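Local coordinates for signal recognition 54 kDa protein (Pyrococcus furiosus, PDB 3DM5) that belongs to the SRP54 family of signal recognition particle proteins, joining a helical bundle, a P-loop nucleotide-binding domain that holds GDP here, and a signal peptide binding domain, at residues 100-105 / 209-214; 129-134 / 185-190; 120-125 / 152-157; 215-220 / 241-246; 267-272 / 282-287. All coordinates share one frame; numbering follows the deposited sequence.

Contact 1 (100-105 / 209-214)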
# COMPACT_ATOMS: atom_id res chain seq x y z
N PRO A 100 49.30 -11.88 -9.10
CA PRO A 100 48.29 -10.86 -8.76
C PRO A 100 47.16 -10.92 -9.78
O PRO A 100 47.36 -10.56 -10.95
CB PRO A 100 49.07 -9.54 -8.87
CG PRO A 100 50.45 -9.88 -8.80
CD PRO A 100 50.59 -11.25 -9.40
N THR A 101 46.00 -11.44 -9.38
CA THR A 101 44.84 -11.38 -10.25
C THR A 101 44.29 -9.97 -10.11
O THR A 101 43.94 -9.54 -8.99
CB THR A 101 43.78 -12.42 -9.91
OG1 THR A 101 44.33 -13.73 -10.05
CG2 THR A 101 42.58 -12.29 -10.86
N ILE A 102 44.26 -9.24 -11.23
CA ILE A 102 43.88 -7.83 -11.22
C ILE A 102 42.45 -7.59 -11.71
O ILE A 102 42.06 -8.05 -12.80
CB ILE A 102 44.86 -6.97 -12.00
CG1 ILE A 102 46.25 -7.02 -11.35
CG2 ILE A 102 44.37 -5.54 -12.08
CD1 ILE A 102 47.34 -6.45 -12.24
N LEU A 103 41.68 -6.90 -10.87
CA LEU A 103 40.28 -6.61 -11.17
C LEU A 103 40.13 -5.12 -11.32
O LEU A 103 40.48 -4.34 -10.41
CB LEU A 103 39.37 -7.15 -10.06
CG LEU A 103 39.56 -8.63 -9.70
CD1 LEU A 103 38.63 -9.03 -8.56
CD2 LEU A 103 39.37 -9.52 -10.92
N LEU A 104 39.63 -4.70 -12.48
CA LEU A 104 39.51 -3.29 -12.77
C LEU A 104 38.05 -2.88 -12.66
O LEU A 104 37.20 -3.43 -13.36
CB LEU A 104 40.10 -2.97 -14.16
CG LEU A 104 39.85 -1.58 -14.75
CD1 LEU A 104 40.63 -0.53 -13.99
CD2 LEU A 104 40.23 -1.58 -16.23
N MET A 105 37.76 -1.93 -11.76
CA MET A 105 36.37 -1.54 -11.48
C MET A 105 36.01 -0.20 -12.10
O MET A 105 36.69 0.80 -11.89
CB MET A 105 36.13 -1.48 -9.97
CG MET A 105 36.79 -2.62 -9.24
SD MET A 105 35.93 -4.16 -9.49
CE MET A 105 34.48 -3.86 -8.47
N ASN A 209 44.27 -1.15 -21.18
CA ASN A 209 45.38 -1.50 -22.05
C ASN A 209 46.69 -1.35 -21.30
O ASN A 209 47.60 -2.17 -21.40
CB ASN A 209 45.36 -0.62 -23.30
CG ASN A 209 44.25 -1.00 -24.28
OD1 ASN A 209 43.84 -0.19 -25.11
ND2 ASN A 209 43.76 -2.23 -24.18
N VAL A 210 46.77 -0.31 -20.51
CA VAL A 210 47.92 -0.08 -19.69
C VAL A 210 48.14 -1.11 -18.56
O VAL A 210 49.26 -1.58 -18.38
CB VAL A 210 47.88 1.33 -19.09
CG1 VAL A 210 49.02 1.49 -18.10
CG2 VAL A 210 47.93 2.36 -20.22
N ILE A 211 47.10 -1.47 -17.80
CA ILE A 211 47.32 -2.35 -16.64
C ILE A 211 47.08 -3.83 -16.91
O ILE A 211 47.57 -4.67 -16.16
CB ILE A 211 46.56 -1.92 -15.33
CG1 ILE A 211 45.10 -2.32 -15.39
CG2 ILE A 211 46.72 -0.43 -15.05
CD1 ILE A 211 44.37 -2.10 -14.07
N HIS A 212 46.33 -4.14 -17.96
CA HIS A 212 46.18 -5.51 -18.41
C HIS A 212 45.49 -6.36 -17.35
O HIS A 212 46.04 -7.38 -16.91
CB HIS A 212 47.56 -6.09 -18.73
CG HIS A 212 47.65 -6.73 -20.08
ND1 HIS A 212 47.76 -5.99 -21.24
CD2 HIS A 212 47.66 -8.03 -20.46
CE1 HIS A 212 47.83 -6.81 -22.27
NE2 HIS A 212 47.77 -8.05 -21.83
N PRO A 213 44.28 -5.95 -16.93
CA PRO A 213 43.65 -6.63 -15.80
C PRO A 213 43.20 -8.01 -16.22
O PRO A 213 43.00 -8.27 -17.41
CB PRO A 213 42.40 -5.77 -15.53
CG PRO A 213 42.35 -4.73 -16.61
CD PRO A 213 43.33 -5.11 -17.66
N HIS A 214 43.03 -8.88 -15.24
CA HIS A 214 42.37 -10.15 -15.51
C HIS A 214 40.90 -9.95 -15.89
O HIS A 214 40.34 -10.73 -16.65
CB HIS A 214 42.45 -11.10 -14.31
CG HIS A 214 41.57 -12.30 -14.46
ND1 HIS A 214 40.49 -12.54 -13.63
CD2 HIS A 214 41.57 -13.30 -15.37
CE1 HIS A 214 39.88 -13.65 -14.01
NE2 HIS A 214 40.52 -14.13 -15.06
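Ile-102 and Pro-213 come within 4.7 Å of each other, CA to CA, where the chain leaving helix 198-211 runs across strand 101-105 with end-to-end directions 115° apart. The helix ends at Ile-211, and His-212, with positive phi, turns the chain away, bringing His-214 N to 2.8 Å from Ile-102 O. That hydrogen bond is weak, bent to 121° at the hydrogen. The side chains do more of the work. Ile-211 holds CG1 between its backbone N and carbonyl carbon (chi1 79°), and an extended chi2 carries CD1 straight on. There CD1 meets Ile-102 CG2 at 4.0 Å as well as Leu-104 CD1. The Pro-213 ring turns its CG to Leu-104 CB, 3.8 Å away, while its CB rests against Ile-102 O. Further along, Thr-101 and His-214 lie side by side, pointing the same way. Thr-101 CG2 comes obliquely to the imidazole, 3.5 Å from His-214 ND1, and Leu-103 CD2 sits at the ring edge. The hydroxyl of Thr-101 bonds instead to Glu-98 O. Ile-102 is also paired through its backbone with Glu-215, where the next strand begins, and Ile-211 and Ile-102 both touch Val-188 on strand 185-189. With a single weak, bent backbone bond across it, the contact depends mainly on apolar packing of Ile-102, Leu-104, Ile-211 and Pro-213.

Contact 2 (129-134 / 185-190)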
# COMPACT_ATOMS: atom_id res chain seq x y z
N TYR A 129 42.74 -14.55 1.17
CA TYR A 129 43.58 -13.90 0.17
C TYR A 129 44.24 -12.67 0.74
O TYR A 129 43.72 -12.02 1.65
CB TYR A 129 42.76 -13.53 -1.06
CG TYR A 129 42.49 -14.70 -1.96
CD1 TYR A 129 43.49 -15.20 -2.79
CD2 TYR A 129 41.24 -15.30 -2.00
CE1 TYR A 129 43.25 -16.27 -3.63
CE2 TYR A 129 40.98 -16.38 -2.84
CZ TYR A 129 42.00 -16.86 -3.64
OH TYR A 129 41.77 -17.93 -4.49
N LYS A 130 45.42 -12.35 0.22
CA LYS A 130 46.00 -11.04 0.47
C LYS A 130 45.44 -10.13 -0.60
O LYS A 130 45.52 -10.45 -1.79
CB LYS A 130 47.52 -11.05 0.39
CG LYS A 130 48.21 -11.46 1.67
CD LYS A 130 49.54 -10.75 1.82
CE LYS A 130 49.33 -9.26 1.77
NZ LYS A 130 50.61 -8.52 1.88
N VAL A 131 44.88 -9.00 -0.18
CA VAL A 131 44.28 -8.09 -1.13
C VAL A 131 44.90 -6.72 -0.99
O VAL A 131 45.15 -6.26 0.13
CB VAL A 131 42.75 -7.97 -0.92
CG1 VAL A 131 42.15 -6.98 -1.91
CG2 VAL A 131 42.10 -9.31 -1.05
N GLY A 132 45.12 -6.08 -2.12
CA GLY A 132 45.43 -4.66 -2.15
C GLY A 132 44.43 -3.95 -3.05
O GLY A 132 44.04 -4.46 -4.09
N VAL A 133 44.00 -2.76 -2.64
CA VAL A 133 43.18 -1.96 -3.52
C VAL A 133 43.99 -0.75 -3.91
O VAL A 133 44.78 -0.22 -3.13
CB VAL A 133 41.77 -1.54 -2.92
CG1 VAL A 133 41.34 -2.48 -1.80
CG2 VAL A 133 41.77 -0.09 -2.45
N VAL A 134 43.78 -0.33 -5.15
CA VAL A 134 44.45 0.82 -5.71
C VAL A 134 43.37 1.80 -6.06
O VAL A 134 42.49 1.49 -6.86
CB VAL A 134 45.16 0.44 -7.03
CG1 VAL A 134 45.65 1.70 -7.78
CG2 VAL A 134 46.30 -0.51 -6.75
N ILE A 185 45.50 -10.59 -4.75
CA ILE A 185 44.44 -9.93 -5.51
C ILE A 185 44.58 -8.41 -5.42
O ILE A 185 44.76 -7.86 -4.34
CB ILE A 185 43.01 -10.39 -5.07
CG1 ILE A 185 42.86 -11.90 -5.30
CG2 ILE A 185 41.92 -9.63 -5.84
CD1 ILE A 185 41.53 -12.47 -4.94
N ILE A 186 44.53 -7.76 -6.58
CA ILE A 186 44.52 -6.31 -6.62
C ILE A 186 43.22 -5.81 -7.25
O ILE A 186 42.87 -6.20 -8.37
CB ILE A 186 45.69 -5.74 -7.42
CG1 ILE A 186 47.01 -6.36 -6.95
CG2 ILE A 186 45.74 -4.23 -7.27
CD1 ILE A 186 48.20 -5.92 -7.78
N ILE A 187 42.51 -4.94 -6.52
CA ILE A 187 41.29 -4.32 -7.03
C ILE A 187 41.55 -2.86 -7.29
O ILE A 187 41.98 -2.13 -6.41
CB ILE A 187 40.14 -4.45 -6.04
CG1 ILE A 187 39.77 -5.92 -5.90
CG2 ILE A 187 38.94 -3.66 -6.54
CD1 ILE A 187 39.41 -6.33 -4.53
N VAL A 188 41.29 -2.44 -8.53
CA VAL A 188 41.59 -1.09 -8.99
C VAL A 188 40.31 -0.30 -9.21
O VAL A 188 39.45 -0.67 -10.02
CB VAL A 188 42.39 -1.10 -10.31
CG1 VAL A 188 42.96 0.28 -10.56
CG2 VAL A 188 43.48 -2.17 -10.29
N ASP A 189 40.21 0.80 -8.47
CA ASP A 189 39.04 1.65 -8.41
C ASP A 189 39.32 2.86 -9.29
O ASP A 189 40.06 3.76 -8.90
CB ASP A 189 38.82 2.10 -6.95
CG ASP A 189 37.69 3.11 -6.80
OD1 ASP A 189 36.66 2.96 -7.48
OD2 ASP A 189 37.82 4.06 -6.01
N THR A 190 38.74 2.88 -10.48
CA THR A 190 39.00 3.94 -11.44
C THR A 190 38.10 5.13 -11.19
O THR A 190 37.23 5.09 -10.32
CB THR A 190 38.79 3.46 -12.86
OG1 THR A 190 37.44 3.00 -13.01
CG2 THR A 190 39.73 2.32 -13.14
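Ile-185 lays its side chain against one face of the Tyr-129 ring, at the start of a parallel pairing between strands 131-134 and 185-189. From CB, 4.1 Å from Lys-130 O, the chain runs to CG1, which lies 4.2 Å from Tyr-129 CD1. Its tip, CD1, then sits over the phenol face, 3.8 Å from Tyr-129 CG, in a CH-pi contact 17° off the ring normal. CG1 anti to the carbonyl carbon and CD1 carried straight on (chi2 -179°) make that reach. Beyond this pair, Val-131 CG1 meets Ile-187 CD1 at 3.8 Å on the same side of the sheet. Val-134 occupies the other side, with CG2 against Ile-186 CG2 and CG1 beside Val-188 CG1; between Lys-130 and Val-134, Gly-132 adds backbone alone. Five N-H...O bonds zip the strands, from Ile-185 N to Lys-130 O at one end to Asp-189 N to Val-134 O, 2.9 Å and almost straight, at the other. Helix 113-125 covers Val-131, Ile-185 and Ile-187, while Tyr-129 also packs on Arg-400 of a second subunit. Hydrophobic parallel strands of this kind, running up to an aspartate beside the P-loop residues and about 6 Å from GDP, are typical of the central sheet of a P-loop NTPase.

Contact 3 (120-125 / 152-157)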
# COMPACT_ATOMS: atom_id res chain seq x y z
N LEU A 120 34.12 -6.19 -2.29
CA LEU A 120 34.85 -7.21 -3.05
C LEU A 120 36.22 -7.52 -2.41
O LEU A 120 36.60 -8.67 -2.26
CB LEU A 120 34.98 -6.77 -4.50
CG LEU A 120 35.30 -7.85 -5.53
CD1 LEU A 120 34.29 -8.97 -5.47
CD2 LEU A 120 35.33 -7.22 -6.88
N ALA A 121 36.94 -6.50 -1.98
CA ALA A 121 38.21 -6.73 -1.30
C ALA A 121 38.00 -7.57 -0.05
O ALA A 121 38.70 -8.57 0.18
CB ALA A 121 38.87 -5.42 -0.94
N ARG A 122 37.02 -7.18 0.76
CA ARG A 122 36.71 -7.89 2.00
C ARG A 122 36.22 -9.32 1.73
O ARG A 122 36.58 -10.24 2.47
CB ARG A 122 35.67 -7.12 2.82
CG ARG A 122 35.08 -7.91 4.00
CD ARG A 122 36.13 -8.25 5.04
NE ARG A 122 35.55 -8.96 6.17
CZ ARG A 122 36.25 -9.64 7.08
NH1 ARG A 122 37.57 -9.71 6.97
NH2 ARG A 122 35.63 -10.26 8.08
N TYR A 123 35.40 -9.50 0.70
CA TYR A 123 34.95 -10.83 0.33
C TYR A 123 36.15 -11.75 0.14
O TYR A 123 36.17 -12.87 0.64
CB TYR A 123 34.09 -10.78 -0.95
CG TYR A 123 33.83 -12.13 -1.60
CD1 TYR A 123 32.67 -12.84 -1.32
CD2 TYR A 123 34.73 -12.70 -2.50
CE1 TYR A 123 32.42 -14.07 -1.92
CE2 TYR A 123 34.48 -13.95 -3.09
CZ TYR A 123 33.33 -14.62 -2.79
OH TYR A 123 33.05 -15.85 -3.36
N PHE A 124 37.14 -11.27 -0.61
CA PHE A 124 38.31 -12.09 -0.88
C PHE A 124 39.23 -12.29 0.32
O PHE A 124 39.76 -13.38 0.53
CB PHE A 124 39.10 -11.56 -2.08
CG PHE A 124 38.50 -11.94 -3.38
CD1 PHE A 124 38.07 -10.97 -4.28
CD2 PHE A 124 38.30 -13.27 -3.68
CE1 PHE A 124 37.50 -11.34 -5.50
CE2 PHE A 124 37.72 -13.65 -4.90
CZ PHE A 124 37.33 -12.69 -5.81
N GLN A 125 39.43 -11.24 1.10
CA GLN A 125 40.26 -11.33 2.30
C GLN A 125 39.69 -12.31 3.34
O GLN A 125 40.41 -13.15 3.86
CB GLN A 125 40.43 -9.95 2.93
CG GLN A 125 41.49 -9.94 3.98
CD GLN A 125 40.99 -9.37 5.30
OE1 GLN A 125 39.79 -9.24 5.51
NE2 GLN A 125 41.92 -9.02 6.18
N ASP A 152 40.53 -0.09 6.52
CA ASP A 152 41.61 -0.12 7.53
C ASP A 152 41.39 -1.20 8.60
O ASP A 152 42.35 -1.87 9.00
CB ASP A 152 41.81 1.23 8.23
CG ASP A 152 42.53 2.26 7.36
OD1 ASP A 152 42.93 1.94 6.22
OD2 ASP A 152 42.70 3.40 7.85
N ARG A 153 40.14 -1.37 9.05
CA ARG A 153 39.82 -2.34 10.10
C ARG A 153 40.32 -3.70 9.70
O ARG A 153 40.59 -4.54 10.54
CB ARG A 153 38.31 -2.46 10.36
CG ARG A 153 37.44 -1.46 9.63
CD ARG A 153 35.95 -1.62 9.97
NE ARG A 153 35.27 -0.33 9.82
CZ ARG A 153 34.53 0.03 8.78
NH1 ARG A 153 34.31 -0.82 7.76
NH2 ARG A 153 33.99 1.25 8.76
N TYR A 154 40.40 -3.95 8.40
CA TYR A 154 40.75 -5.29 7.94
C TYR A 154 42.21 -5.36 7.55
O TYR A 154 42.70 -6.41 7.15
CB TYR A 154 39.81 -5.73 6.81
CG TYR A 154 38.35 -5.59 7.21
CD1 TYR A 154 37.74 -6.52 8.05
CD2 TYR A 154 37.60 -4.51 6.77
CE1 TYR A 154 36.42 -6.38 8.43
CE2 TYR A 154 36.29 -4.36 7.14
CZ TYR A 154 35.70 -5.29 7.97
OH TYR A 154 34.39 -5.13 8.32
N HIS A 155 42.90 -4.24 7.69
CA HIS A 155 44.32 -4.15 7.33
C HIS A 155 44.56 -4.42 5.84
O HIS A 155 45.67 -4.72 5.42
CB HIS A 155 45.15 -5.11 8.18
CG HIS A 155 45.02 -4.85 9.65
ND1 HIS A 155 45.58 -3.75 10.26
CD2 HIS A 155 44.40 -5.55 10.63
CE1 HIS A 155 45.30 -3.78 11.55
NE2 HIS A 155 44.59 -4.86 11.80
N ILE A 156 43.49 -4.32 5.06
CA ILE A 156 43.60 -4.37 3.63
C ILE A 156 44.20 -3.07 3.14
O ILE A 156 43.63 -2.00 3.36
CB ILE A 156 42.24 -4.60 2.97
CG1 ILE A 156 41.68 -5.95 3.40
CG2 ILE A 156 42.37 -4.55 1.45
CD1 ILE A 156 40.28 -6.24 2.88
N GLU A 157 45.37 -3.17 2.51
CA GLU A 157 46.05 -2.00 1.98
C GLU A 157 45.25 -1.25 0.92
O GLU A 157 44.68 -1.84 0.00
CB GLU A 157 47.42 -2.37 1.40
CG GLU A 157 47.91 -1.36 0.37
CD GLU A 157 49.42 -1.32 0.26
OE1 GLU A 157 50.07 -2.36 0.53
OE2 GLU A 157 49.95 -0.23 -0.09
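Arg-122 sets CD over one face of the Tyr-154 ring and its guanidinium against the CD1-CE1 side, the planes 25° apart although the two side chains cross at about a right angle. Tyr-154 CE1 stands over the centre of the guanidinium, 3.5 Å from Arg-122 CZ, and Tyr-154 CD1 lies 3.4 Å from Arg-122 NH1. Arg-122 CD makes a CH-pi contact, 3.9 Å from the ring centroid and 14° off its normal. The chain leaves the helix with CG anti to the backbone N, then bends at chi2 (64°), which turns CD toward the ring. Next out is Gln-125: its OE1 accepts a hydrogen bond from Arg-122 NH1 at 2.7 Å, almost in the guanidinium plane, which limits how that group can rotate. The amide stands steeply to the phenol, with OE1 3.7 Å from Tyr-154 CB. Beside Gln-125, Ile-156 sends CD1 to Gln-125 CB, 3.7 Å away, and to Ala-121 CB. On the far face of the phenol lies Arg-153 CB, and Ile-278 from a loop touches both Arg-122 and Tyr-154. The helix that follows the P-loop, 113-125, is thus tied to the loop between helix 142-151 and strand 157-159. Ala-121 and Ile-156 both pack on Val-133 of strand 131-135, which sets the contact within the three-layer alpha/beta fold typical of P-loop NTPases.

Contact 4 (215-220 / 241-246)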
# COMPACT_ATOMS: atom_id res chain seq x y z
N GLU A 215 40.27 -8.91 -15.35
CA GLU A 215 38.85 -8.70 -15.55
C GLU A 215 38.45 -7.24 -15.38
O GLU A 215 39.03 -6.52 -14.58
CB GLU A 215 38.05 -9.59 -14.58
CG GLU A 215 36.61 -9.75 -14.96
CD GLU A 215 36.01 -11.04 -14.42
OE1 GLU A 215 36.73 -12.06 -14.32
OE2 GLU A 215 34.80 -11.04 -14.11
N VAL A 216 37.46 -6.82 -16.16
CA VAL A 216 36.95 -5.47 -16.00
C VAL A 216 35.51 -5.58 -15.51
O VAL A 216 34.71 -6.28 -16.10
CB VAL A 216 37.06 -4.68 -17.30
CG1 VAL A 216 36.39 -3.33 -17.17
CG2 VAL A 216 38.51 -4.51 -17.66
N ILE A 217 35.22 -4.92 -14.39
CA ILE A 217 33.92 -5.08 -13.73
C ILE A 217 33.20 -3.75 -13.67
O ILE A 217 33.68 -2.80 -13.04
CB ILE A 217 34.05 -5.60 -12.30
CG1 ILE A 217 34.70 -6.98 -12.27
CG2 ILE A 217 32.70 -5.72 -11.67
CD1 ILE A 217 34.97 -7.48 -10.87
N LEU A 218 32.07 -3.69 -14.36
CA LEU A 218 31.22 -2.51 -14.37
C LEU A 218 30.19 -2.63 -13.24
O LEU A 218 29.53 -3.66 -13.08
CB LEU A 218 30.51 -2.37 -15.72
CG LEU A 218 29.47 -1.24 -15.73
CD1 LEU A 218 30.16 0.09 -15.38
CD2 LEU A 218 28.69 -1.18 -17.04
N VAL A 219 30.10 -1.58 -12.44
CA VAL A 219 29.21 -1.53 -11.29
C VAL A 219 27.97 -0.72 -11.67
O VAL A 219 28.06 0.45 -11.97
CB VAL A 219 29.93 -0.91 -10.09
CG1 VAL A 219 28.98 -0.72 -8.93
CG2 VAL A 219 31.09 -1.80 -9.68
N ILE A 220 26.82 -1.38 -11.72
CA ILE A 220 25.57 -0.74 -12.12
C ILE A 220 24.62 -0.61 -10.93
O ILE A 220 24.38 -1.57 -10.20
CB ILE A 220 24.83 -1.53 -13.21
CG1 ILE A 220 25.74 -1.82 -14.40
CG2 ILE A 220 23.60 -0.77 -13.70
CD1 ILE A 220 25.01 -2.46 -15.55
N ILE A 241 36.68 -8.79 -21.80
CA ILE A 241 36.77 -9.40 -20.47
C ILE A 241 35.90 -8.71 -19.40
O ILE A 241 36.37 -8.47 -18.27
CB ILE A 241 38.25 -9.47 -19.97
CG1 ILE A 241 38.98 -8.15 -20.20
CG2 ILE A 241 39.01 -10.58 -20.65
CD1 ILE A 241 40.20 -8.00 -19.30
N GLY A 242 34.66 -8.41 -19.76
CA GLY A 242 33.80 -7.64 -18.87
C GLY A 242 32.83 -8.48 -18.07
O GLY A 242 32.33 -9.49 -18.55
N SER A 243 32.59 -8.07 -16.83
CA SER A 243 31.49 -8.61 -16.02
C SER A 243 30.81 -7.48 -15.27
O SER A 243 31.23 -6.33 -15.35
CB SER A 243 31.98 -9.65 -15.02
OG SER A 243 32.84 -9.05 -14.06
N ILE A 244 29.77 -7.82 -14.51
CA ILE A 244 28.92 -6.79 -13.92
C ILE A 244 28.65 -7.09 -12.46
O ILE A 244 28.41 -8.25 -12.09
CB ILE A 244 27.55 -6.76 -14.66
CG1 ILE A 244 27.73 -6.78 -16.17
CG2 ILE A 244 26.69 -5.57 -14.21
CD1 ILE A 244 28.12 -5.46 -16.73
N ILE A 245 28.69 -6.06 -11.63
CA ILE A 245 28.09 -6.14 -10.32
C ILE A 245 26.93 -5.16 -10.28
O ILE A 245 27.06 -4.01 -10.69
CB ILE A 245 29.08 -5.81 -9.19
CG1 ILE A 245 30.11 -6.94 -9.07
CG2 ILE A 245 28.32 -5.62 -7.86
CD1 ILE A 245 31.34 -6.56 -8.24
N VAL A 246 25.79 -5.64 -9.82
CA VAL A 246 24.60 -4.81 -9.72
C VAL A 246 24.36 -4.45 -8.27
O VAL A 246 24.25 -5.35 -7.41
CB VAL A 246 23.38 -5.55 -10.29
CG1 VAL A 246 22.14 -4.71 -10.15
CG2 VAL A 246 23.65 -5.89 -11.75
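Ile-217 and Ile-245 form part of the tight, buried stretch of this parallel pair, with Ile-217 CG2 3.8 Å from Ile-245 CD1. Ser-243 is buried here too: its OG, 3.3 Å from Ile-217 CG1, lies between its own backbone N and carbonyl carbon (chi1 65°) and donates to the anti lone pair of Glu-215 OE2, 2.8 Å away. Lys-270 also salt-bridges to that oxygen, so two partners grip it, which would help offset its charge in this buried place. Across the sheet, Ile-220 CD1 meets Ile-244 CG2 at 3.8 Å, and Leu-218 CB touches Ile-244 CD1. Five backbone hydrogen bonds join the strands, whose directions differ by 30°. Toward the start the packing thins: Ile-241 and Gly-242 are partly exposed, and Ile-241 CD1 lies 4.0 Å from Glu-215 CA and 4.2 Å from Val-216 CG2. The strands belong to a beta-alpha-beta crossover through helix 228-237, whose Phe-235 covers Val-216 and Leu-218; helix 255-263 packs on Ile-220, Ile-244 and Val-246, and strand 101-106 runs beside strand 215-221.

Contact 5 (267-272 / 282-287)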
# COMPACT_ATOMS: atom_id res chain seq x y z
N ALA A 267 26.19 -10.20 -20.75
CA ALA A 267 27.23 -9.93 -19.78
C ALA A 267 26.95 -10.68 -18.48
O ALA A 267 25.81 -10.75 -18.02
CB ALA A 267 27.35 -8.43 -19.54
N PRO A 268 28.00 -11.23 -17.88
CA PRO A 268 27.90 -12.04 -16.67
C PRO A 268 27.75 -11.17 -15.44
O PRO A 268 28.58 -10.28 -15.23
CB PRO A 268 29.24 -12.77 -16.61
CG PRO A 268 30.11 -12.12 -17.61
CD PRO A 268 29.40 -10.99 -18.26
N ILE A 269 26.70 -11.41 -14.64
CA ILE A 269 26.56 -10.78 -13.34
C ILE A 269 27.24 -11.70 -12.34
O ILE A 269 26.84 -12.86 -12.21
CB ILE A 269 25.10 -10.64 -12.93
CG1 ILE A 269 24.32 -9.88 -14.00
CG2 ILE A 269 24.99 -9.93 -11.59
CD1 ILE A 269 22.86 -10.14 -13.94
N LYS A 270 28.27 -11.19 -11.65
CA LYS A 270 29.05 -11.99 -10.71
C LYS A 270 28.67 -11.76 -9.23
O LYS A 270 28.70 -12.68 -8.43
CB LYS A 270 30.53 -11.74 -10.92
CG LYS A 270 30.94 -11.76 -12.38
CD LYS A 270 31.78 -12.97 -12.71
CE LYS A 270 32.25 -12.95 -14.18
NZ LYS A 270 33.51 -13.73 -14.39
N PHE A 271 28.31 -10.54 -8.87
CA PHE A 271 27.85 -10.27 -7.51
C PHE A 271 26.70 -9.30 -7.54
O PHE A 271 26.49 -8.60 -8.53
CB PHE A 271 28.96 -9.66 -6.65
CG PHE A 271 30.22 -10.48 -6.58
CD1 PHE A 271 31.12 -10.48 -7.64
CD2 PHE A 271 30.52 -11.21 -5.45
CE1 PHE A 271 32.30 -11.21 -7.58
CE2 PHE A 271 31.69 -11.95 -5.38
CZ PHE A 271 32.58 -11.95 -6.46
N ILE A 272 25.97 -9.23 -6.44
CA ILE A 272 24.98 -8.19 -6.26
C ILE A 272 25.28 -7.49 -4.96
O ILE A 272 25.73 -8.12 -4.01
CB ILE A 272 23.55 -8.75 -6.26
CG1 ILE A 272 23.40 -9.91 -5.28
CG2 ILE A 272 23.17 -9.19 -7.66
CD1 ILE A 272 21.97 -10.30 -5.01
N GLU A 282 26.73 -10.40 -2.25
CA GLU A 282 26.63 -11.84 -2.38
C GLU A 282 26.91 -12.29 -3.82
O GLU A 282 26.58 -11.59 -4.77
CB GLU A 282 25.28 -12.33 -1.85
CG GLU A 282 24.11 -12.02 -2.74
CD GLU A 282 22.84 -12.76 -2.34
OE1 GLU A 282 22.39 -12.57 -1.18
OE2 GLU A 282 22.29 -13.53 -3.17
N PRO A 283 27.57 -13.45 -4.00
CA PRO A 283 27.83 -13.88 -5.37
C PRO A 283 26.51 -14.20 -6.04
O PRO A 283 25.54 -14.56 -5.36
CB PRO A 283 28.68 -15.13 -5.20
CG PRO A 283 29.22 -15.06 -3.82
CD PRO A 283 28.20 -14.34 -3.01
N PHE A 284 26.47 -14.06 -7.36
CA PHE A 284 25.24 -14.27 -8.09
C PHE A 284 25.27 -15.60 -8.82
O PHE A 284 26.11 -15.86 -9.69
CB PHE A 284 24.98 -13.12 -9.06
CG PHE A 284 23.59 -13.14 -9.66
CD1 PHE A 284 22.48 -12.78 -8.90
CD2 PHE A 284 23.39 -13.49 -10.98
CE1 PHE A 284 21.20 -12.79 -9.45
CE2 PHE A 284 22.12 -13.50 -11.54
CZ PHE A 284 21.03 -13.14 -10.77
N ASP A 285 24.33 -16.45 -8.43
CA ASP A 285 24.23 -17.80 -8.94
C ASP A 285 22.75 -17.96 -9.27
O ASP A 285 21.94 -18.32 -8.41
CB ASP A 285 24.70 -18.79 -7.86
CG ASP A 285 24.68 -20.23 -8.33
OD1 ASP A 285 24.04 -20.55 -9.36
OD2 ASP A 285 25.31 -21.06 -7.65
N PRO A 286 22.39 -17.65 -10.53
CA PRO A 286 21.01 -17.56 -11.05
C PRO A 286 20.05 -18.61 -10.51
O PRO A 286 19.01 -18.22 -9.98
CB PRO A 286 21.20 -17.70 -12.57
CG PRO A 286 22.51 -17.04 -12.81
CD PRO A 286 23.38 -17.37 -11.58
N PRO A 287 20.37 -19.91 -10.62
CA PRO A 287 19.42 -20.94 -10.17
C PRO A 287 19.13 -20.89 -8.67
O PRO A 287 18.01 -21.19 -8.26
CB PRO A 287 20.14 -22.26 -10.52
CG PRO A 287 21.23 -21.90 -11.42
CD PRO A 287 21.63 -20.50 -11.12
O HOH W 1 27.39 -15.64 -11.93
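Ile-272 and Glu-282 form an antiparallel hydrogen-bonded pair, with N-H...O bonds of 3.0 Å both from Ile-272 N to Glu-282 O and from Glu-282 N to Ile-272 O, and their side chains lie side by side, pointing the same way. Both set their gamma carbon between the backbone N and the carbonyl carbon (chi1 51° for Ile-272, 74° for Glu-282), which puts Ile-272 CG1 against Glu-282 CG. Phe-284 instead has CG anti to its backbone N, and its ring enters between two isoleucines: CD2 is 3.9 Å from Ile-269 CB, and CD1 is 3.9 Å from Ile-272 CG2. Ile-269 O lies at the edge of the same ring. Phe-284 N donates to Lys-270 O at 2.8 Å from well above the carbonyl plane. One water bridges the backbones further on, donating to Ile-269 O and Phe-284 O. On the other side of the hairpin Phe-271 CD2 meets Pro-283 CA at 3.8 Å, and the Phe-271 ring is edge-to-face with Tyr-123. Phe-284 packs on Leu-259 of helix 255-263, whereas Asp-285 forms a salt bridge with Lys-331 of a second subunit. Strands 269-273 and 281-283 form a beta hairpin, its second strand closing the otherwise parallel sheet antiparallel at one end.

In the fold
Contacts 1, 2, 4 and 5 all reach one sheet. Strand 101-106 of contact 1 lies between strands 185-189 of contact 2 and 215-221 of contact 4: Met-105 N is 2.7 Å from Val-188 O, and Leu-104 N is 2.8 Å from Glu-215 O. Contact 5 continues the sheet beyond contact 4, with Ile-244 N 2.8 Å from Pro-268 O. Contact 3 joins from the helix layer: Leu-120 touches residues of contacts 1, 4 and 5, and Ile-185 CD1 of contact 2 is 3.5 Å from Phe-124 CG. The bound GDP is about 6 Å from the side chain of Asp-189, 7 Å from Val-219 and 8 Å from Ile-272, but about 14 Å from Leu-104.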